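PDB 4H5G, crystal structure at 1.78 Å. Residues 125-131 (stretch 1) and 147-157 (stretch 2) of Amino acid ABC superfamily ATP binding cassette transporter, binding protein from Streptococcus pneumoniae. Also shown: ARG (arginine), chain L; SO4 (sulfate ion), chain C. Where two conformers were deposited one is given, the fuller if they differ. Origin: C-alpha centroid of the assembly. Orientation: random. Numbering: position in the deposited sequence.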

# COMPACT_ATOMS: atom_id res chain seq x y z
N ASN A 125 3.70 -22.93 1.76
CA ASN A 125 2.59 -22.31 1.05
C ASN A 125 2.65 -20.81 1.25
O ASN A 125 2.43 -20.31 2.35
CB ASN A 125 1.25 -22.85 1.56
CG ASN A 125 1.09 -24.32 1.29
OD1 ASN A 125 1.58 -24.82 0.29
ND2 ASN A 125 0.40 -25.02 2.20
N ILE A 126 2.98 -20.08 0.18
CA ILE A 126 3.13 -18.64 0.26
C ILE A 126 1.92 -17.97 -0.38
O ILE A 126 1.41 -18.45 -1.40
CB ILE A 126 4.43 -18.19 -0.45
CG1 ILE A 126 5.65 -18.89 0.18
CG2 ILE A 126 4.60 -16.66 -0.39
CD1 ILE A 126 6.99 -18.46 -0.43
N ALA A 127 1.45 -16.89 0.24
CA ALA A 127 0.40 -16.06 -0.34
C ALA A 127 0.93 -14.65 -0.62
O ALA A 127 1.80 -14.14 0.10
CB ALA A 127 -0.80 -15.99 0.60
N ALA A 128 0.42 -14.02 -1.68
CA ALA A 128 0.73 -12.62 -1.95
C ALA A 128 -0.46 -12.00 -2.65
O ALA A 128 -1.35 -12.71 -3.11
CB ALA A 128 1.98 -12.49 -2.80
N GLN A 129 -0.47 -10.68 -2.76
CA GLN A 129 -1.63 -9.97 -3.30
C GLN A 129 -1.54 -9.84 -4.82
O GLN A 129 -0.49 -9.48 -5.35
CB GLN A 129 -1.74 -8.59 -2.66
CG GLN A 129 -2.96 -7.79 -3.08
CD GLN A 129 -3.24 -6.65 -2.12
OE1 GLN A 129 -2.32 -6.00 -1.60
NE2 GLN A 129 -4.52 -6.39 -1.86
N LYS A 130 -2.64 -10.13 -5.51
CA LYS A 130 -2.67 -10.02 -6.98
C LYS A 130 -2.31 -8.63 -7.43
O LYS A 130 -2.82 -7.65 -6.88
CB LYS A 130 -4.09 -10.31 -7.50
CG LYS A 130 -4.50 -11.77 -7.40
CD LYS A 130 -5.89 -12.02 -8.00
CE LYS A 130 -6.23 -13.51 -7.96
NZ LYS A 130 -7.56 -13.84 -8.52
N GLY A 131 -1.46 -8.57 -8.45
CA GLY A 131 -1.10 -7.31 -9.09
C GLY A 131 -0.05 -6.51 -8.34
O GLY A 131 0.06 -5.31 -8.58
N LEU A 147 2.62 -20.72 -4.73
CA LEU A 147 2.16 -19.35 -4.48
C LEU A 147 0.67 -19.25 -4.72
O LEU A 147 0.18 -19.61 -5.79
CB LEU A 147 2.89 -18.37 -5.41
CG LEU A 147 2.38 -16.93 -5.37
CD1 LEU A 147 2.52 -16.31 -3.97
CD2 LEU A 147 3.11 -16.07 -6.41
N THR A 148 -0.05 -18.76 -3.72
CA THR A 148 -1.47 -18.47 -3.87
C THR A 148 -1.62 -16.96 -3.99
O THR A 148 -1.27 -16.23 -3.07
CB THR A 148 -2.28 -18.95 -2.65
OG1 THR A 148 -2.15 -20.38 -2.53
CG2 THR A 148 -3.76 -18.59 -2.81
N SER A 149 -2.13 -16.47 -5.12
CA SER A 149 -2.32 -15.03 -5.28
C SER A 149 -3.76 -14.70 -4.90
O SER A 149 -4.69 -15.33 -5.40
CB SER A 149 -2.05 -14.60 -6.73
OG SER A 149 -0.70 -14.78 -7.08
N LEU A 150 -3.93 -13.74 -4.01
CA LEU A 150 -5.26 -13.38 -3.52
C LEU A 150 -5.55 -11.92 -3.79
O LEU A 150 -4.66 -11.09 -3.71
CB LEU A 150 -5.36 -13.69 -2.03
CG LEU A 150 -5.23 -15.19 -1.78
CD1 LEU A 150 -4.84 -15.47 -0.35
CD2 LEU A 150 -6.53 -15.89 -2.14
N THR A 151 -6.80 -11.60 -4.09
CA THR A 151 -7.14 -10.21 -4.40
C THR A 151 -7.00 -9.27 -3.20
O THR A 151 -6.46 -8.19 -3.32
CB THR A 151 -8.58 -10.13 -4.94
OG1 THR A 151 -8.69 -10.94 -6.12
CG2 THR A 151 -8.94 -8.71 -5.28
N ASN A 152 -7.51 -9.71 -2.04
CA ASN A 152 -7.60 -8.89 -0.82
C ASN A 152 -6.56 -9.33 0.21
O ASN A 152 -6.46 -10.52 0.49
CB ASN A 152 -9.01 -9.05 -0.22
CG ASN A 152 -9.30 -8.09 0.94
OD1 ASN A 152 -8.90 -8.32 2.09
ND2 ASN A 152 -10.04 -7.04 0.64
N MET A 153 -5.81 -8.39 0.79
CA MET A 153 -4.78 -8.75 1.77
C MET A 153 -5.37 -9.36 3.04
O MET A 153 -4.75 -10.24 3.64
CB MET A 153 -3.89 -7.54 2.12
CG MET A 153 -2.79 -7.88 3.16
SD MET A 153 -1.74 -9.27 2.64
CE MET A 153 -0.86 -8.50 1.30
N GLY A 154 -6.55 -8.90 3.45
CA GLY A 154 -7.21 -9.47 4.62
C GLY A 154 -7.50 -10.94 4.45
O GLY A 154 -7.39 -11.73 5.40
N GLU A 155 -7.85 -11.33 3.22
CA GLU A 155 -8.12 -12.75 2.93
C GLU A 155 -6.83 -13.57 2.99
O GLU A 155 -6.83 -14.70 3.48
CB GLU A 155 -8.83 -12.92 1.58
CG GLU A 155 -8.98 -14.37 1.11
CD GLU A 155 -9.84 -15.23 2.02
OE1 GLU A 155 -10.65 -14.68 2.80
OE2 GLU A 155 -9.73 -16.48 1.96
N ALA A 156 -5.73 -12.99 2.52
CA ALA A 156 -4.43 -13.68 2.62
C ALA A 156 -4.11 -13.96 4.07
O ALA A 156 -3.69 -15.07 4.43
CB ALA A 156 -3.33 -12.85 1.97
N VAL A 157 -4.31 -12.97 4.93
CA VAL A 157 -4.00 -13.15 6.34
C VAL A 157 -4.98 -14.11 7.02
O VAL A 157 -4.59 -14.89 7.89
CB VAL A 157 -3.91 -11.80 7.08
CG1 VAL A 157 -3.69 -12.01 8.59
CG2 VAL A 157 -2.78 -10.97 6.50
N ARG L . 3.64 -1.89 -2.54
CA ARG L . 3.03 -3.00 -3.29
C ARG L . 2.77 -2.61 -4.72
O ARG L . 2.72 -1.42 -5.08
CB ARG L . 1.73 -3.47 -2.62
CG ARG L . 0.73 -2.36 -2.32
CD ARG L . -0.62 -2.93 -1.87
NE ARG L . -1.53 -1.86 -1.41
CZ ARG L . -2.75 -2.06 -0.92
NH1 ARG L . -3.49 -1.03 -0.52
NH2 ARG L . -3.23 -3.30 -0.82
OXT ARG L . 2.59 -3.49 -5.57
S SO4 C . -9.69 -14.23 -5.09
O1 SO4 C . -8.63 -13.73 -4.23
O2 SO4 C . -9.17 -15.32 -5.92
O3 SO4 C . -10.78 -14.73 -4.24
O4 SO4 C . -10.19 -13.16 -5.96
O HOH W 1 0.22 -21.47 -1.46
O HOH W 2 -5.40 -7.09 -5.65

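The two stretches lie side by side as parallel β-strands, with Ile-126 to Gln-129 in register with Leu-147 to Leu-150. Their backbones are stitched by a ladder that alternates between strands: Thr-148 N donates to Ile-126 O (2.8 Å), Ala-128 N to Thr-148 O (3.1 Å), Leu-150 N to Ala-128 O (2.9 Å) and, just beyond the first strand, Lys-130 N to Leu-150 O (2.9 Å). CA-H...O contacts reinforce the same carbonyls, as between Ala-127 CA and Thr-148 O (3.2 Å).

Paired residues in this register share a face of the sheet. On the face of Ile-126, Ala-128, Leu-147 and Ser-149, Leu-147 adopts chi1 t and chi2 p, which carries CD1 across to the neighbouring strand, 4.0 Å from Ala-128 CB and 4.2 Å from Ile-126 CG2. The small methyl of Ala-128 and the branch methyl of Ile-126 thus meet the same leucine terminus. Ile-126 itself is m,t, its chain extended through CD1.

The other face carries Ala-127, Gln-129, Thr-148 and Leu-150. Here the short side chain of Ala-127 meets both the strand and the helix that follows it: its CB lies 4.2 Å from Leu-150 CD1 and 4.3 Å from Ala-156 CB. Thr-148, with chi1 m, places OG1 within hydrogen-bonding distance of water 1 (2.8 Å between Thr-148 OG1 and the water O); the same water donates to Ile-126 O at 3.2 Å and so bridges the strands beside the direct backbone bond.

Gln-129 makes the most elaborate side-chain contact. Its chi1 and chi2 are both t, extending the amide past the end of the second strand, and chi3 of 38° sets the orientation of the terminal group. NE2 donates to Thr-151 O at 3.0 Å with a nearly linear angle of 171°, while OE1 accepts from NH2 of the bound arginine, also at 3.0 Å. One buried amide therefore links the turn to the ligand, consistent with an amino acid binding protein. Met-153, folded t,p,p, brings CE to 4.1 Å from Gln-129 CB, covering the aliphatic base of that side chain.

Lys-130 is m followed by three t angles. This straight chain runs past the second strand, with CG 3.8 Å from Ser-149 CB and CD 3.5 Å from Thr-151 OG1, and its NZ makes a weak hydrogen bond to sulfate O2 (3.4 Å). Thr-151 holds the sulfate more closely, through N to O1 (2.8 Å) and OG1 to O4 (2.7 Å). Asn-152, with chi1 t, then caps the helix: OD1 accepts a weak bond from Gly-154 N at 2.8 Å.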